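Local coordinates for protein dihydropyrimidinase (Brevibacillus agri, PDB 3SFW) that probably opens dihydropyrimidine rings by hydrolysing a cyclic amide bond at a two-zinc centre, at residues I342-T347 with N416-M421. Sequence-based numbering, arbitrary orientation.
Sequences IEDRMT and NPFEGM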
loop_
_atom_site.group_PDB
_atom_site.type_symbol
_atom_site.label_atom_id
_atom_site.label_comp_id
_atom_site.label_asym_id
_atom_site.label_seq_id
_atom_site.Cartn_x
_atom_site.Cartn_y
_atom_site.Cartn_z
ATOM N N ILE A 342 -19.965 -2.273 29.177
ATOM C CA ILE A 342 -19.568 -3.632 29.618
ATOM C C ILE A 342 -20.673 -4.682 29.418
ATOM O O ILE A 342 -20.397 -5.838 29.080
ATOM C CB ILE A 342 -19.025 -3.626 31.049
ATOM C CG1 ILE A 342 -18.116 -4.843 31.290
ATOM C CG2 ILE A 342 -20.194 -3.583 32.111
ATOM C CD1 ILE A 342 -17.334 -4.700 32.663
ATOM N N GLU A 343 -21.931 -4.284 29.625
ATOM C CA GLU A 343 -22.971 -5.263 29.716
ATOM C C GLU A 343 -23.438 -5.776 28.346
ATOM O O GLU A 343 -23.803 -6.948 28.199
ATOM C CB GLU A 343 -24.165 -4.670 30.462
ATOM C CG GLU A 343 -25.259 -5.710 30.724
ATOM C CD GLU A 343 -26.255 -5.261 31.793
ATOM O OE1 GLU A 343 -25.992 -4.258 32.498
ATOM O OE2 GLU A 343 -27.296 -5.945 31.933
ATOM N N ASP A 344 -23.324 -4.938 27.331
ATOM C CA ASP A 344 -23.917 -5.282 26.021
ATOM C C ASP A 344 -22.925 -5.807 25.000
ATOM O O ASP A 344 -23.321 -6.192 23.853
ATOM C CB ASP A 344 -24.735 -4.124 25.498
ATOM C CG ASP A 344 -25.866 -3.786 26.437
ATOM O OD1 ASP A 344 -26.616 -4.730 26.826
ATOM O OD2 ASP A 344 -25.912 -2.626 26.884
ATOM N N ARG A 345 -21.660 -5.898 25.417
ATOM C CA ARG A 345 -20.579 -6.287 24.465
ATOM C C ARG A 345 -20.898 -7.635 23.778
ATOM O O ARG A 345 -20.825 -7.733 22.521
ATOM C CB ARG A 345 -19.208 -6.396 25.184
ATOM C CG ARG A 345 -18.075 -6.891 24.239
ATOM C CD ARG A 345 -16.723 -7.005 25.009
ATOM N NE ARG A 345 -16.816 -8.001 26.063
ATOM C CZ ARG A 345 -16.070 -9.102 26.140
ATOM N NH1 ARG A 345 -15.130 -9.347 25.214
ATOM N NH2 ARG A 345 -16.285 -9.970 27.144
ATOM N N MET A 346 -21.171 -8.683 24.563
ATOM C CA MET A 346 -21.353 -10.032 23.979
ATOM C C MET A 346 -22.580 -10.048 23.047
ATOM O O MET A 346 -22.518 -10.596 21.915
ATOM C CB MET A 346 -21.537 -11.080 25.074
ATOM C CG MET A 346 -20.301 -11.300 25.954
ATOM S SD MET A 346 -18.980 -12.131 25.071
ATOM C CE MET A 346 -19.558 -13.798 25.073
ATOM N N THR A 347 -23.718 -9.537 23.546
ATOM C CA THR A 347 -24.970 -9.606 22.754
ATOM C C THR A 347 -24.907 -8.799 21.455
ATOM O O THR A 347 -25.337 -9.287 20.397
ATOM C CB THR A 347 -26.223 -9.181 23.548
ATOM O OG1 THR A 347 -26.409 -10.094 24.639
ATOM C CG2 THR A 347 -27.474 -9.296 22.623
ATOM N N ASN A 416 -28.233 4.213 28.767
ATOM C CA ASN A 416 -27.527 3.197 27.973
ATOM C C ASN A 416 -27.367 3.748 26.571
ATOM O O ASN A 416 -28.357 4.211 25.962
ATOM C CB ASN A 416 -28.364 1.934 27.970
ATOM C CG ASN A 416 -27.625 0.748 27.366
ATOM O OD1 ASN A 416 -27.239 0.789 26.198
ATOM N ND2 ASN A 416 -27.412 -0.296 28.170
ATOM N N PRO A 417 -26.126 3.778 26.053
ATOM C CA PRO A 417 -25.914 4.389 24.733
ATOM C C PRO A 417 -26.542 3.604 23.587
ATOM O O PRO A 417 -26.703 4.145 22.496
ATOM C CB PRO A 417 -24.374 4.440 24.595
ATOM C CG PRO A 417 -23.909 3.234 25.460
ATOM C CD PRO A 417 -24.901 3.159 26.615
ATOM N N PHE A 418 -26.914 2.353 23.851
ATOM C CA PHE A 418 -27.636 1.547 22.910
ATOM C C PHE A 418 -29.159 1.538 23.132
ATOM O O PHE A 418 -29.849 0.658 22.639
ATOM C CB PHE A 418 -27.085 0.095 22.922
ATOM C CG PHE A 418 -25.583 0.034 22.821
ATOM C CD1 PHE A 418 -24.935 0.417 21.641
ATOM C CD2 PHE A 418 -24.791 -0.311 23.958
ATOM C CE1 PHE A 418 -23.499 0.399 21.544
ATOM C CE2 PHE A 418 -23.373 -0.327 23.865
ATOM C CZ PHE A 418 -22.729 0.018 22.675
ATOM N N GLU A 419 -29.658 2.499 23.904
ATOM C CA GLU A 419 -31.088 2.602 24.186
ATOM C C GLU A 419 -31.948 2.372 22.938
ATOM O O GLU A 419 -31.812 3.070 21.938
ATOM C CB GLU A 419 -31.388 3.960 24.815
ATOM C CG GLU A 419 -32.844 4.051 25.366
ATOM C CD GLU A 419 -33.062 3.162 26.557
ATOM O OE1 GLU A 419 -32.148 3.107 27.435
ATOM O OE2 GLU A 419 -34.195 2.598 26.670
ATOM N N GLY A 420 -32.893 1.454 23.052
ATOM C CA GLY A 420 -33.841 1.159 21.945
ATOM C C GLY A 420 -33.334 0.167 20.912
ATOM O O GLY A 420 -34.076 -0.222 20.019
ATOM N N MET A 421 -32.058 -0.236 21.004
ATOM C CA MET A 421 -31.513 -1.176 20.005
ATOM C C MET A 421 -32.180 -2.534 20.066
ATOM O O MET A 421 -32.236 -3.165 21.115
ATOM C CB MET A 421 -29.994 -1.353 20.193
ATOM C CG MET A 421 -29.343 -2.102 19.026
ATOM S SD MET A 421 -27.597 -2.212 19.479
ATOM C CE MET A 421 -27.001 -3.302 18.172
#
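Asp344, near the N-terminal end of helix 345-354, faces Phe418 with their CA atoms 8.4 Å apart, Phe418 belonging to two overlapping turns, type I from Asn416 to Glu419 and type II from Phe418 to Met421. Asn416 ND2 donates to Asp344 OD2 at 3.1 Å, almost straight at 172°; the acceptor lies in the amide plane, while the carboxylate is turned 48° from it. The amide's other end looks back into its own turn: with CG anti to the backbone N (chi1 -171°), OD1 takes the N-H of Phe418 at 2.8 Å, an Asx turn. ND2 also donates to His409 ND1, so bonds at both ends fix the amide's rotation. The Phe418 ring presents its edge to the same carboxylate, CD2 lying 3.9 Å from Asp344 OD2, and Pro417 CG lies over one ring face, offset toward the rim. A leucine in place of Asn416 would probably leave the buried Asp344 carboxylate without this donor and the turn without its side-chain brace. In what is, by family, a TIM-barrel fold, the contact ties the N-terminal region of helix 345-354 to the loop joining antiparallel strands 393-403 and 422-432, with helix 265-269 touching Phe418 through Val269 and helix 74-83 packing against Ile342 and Glu343.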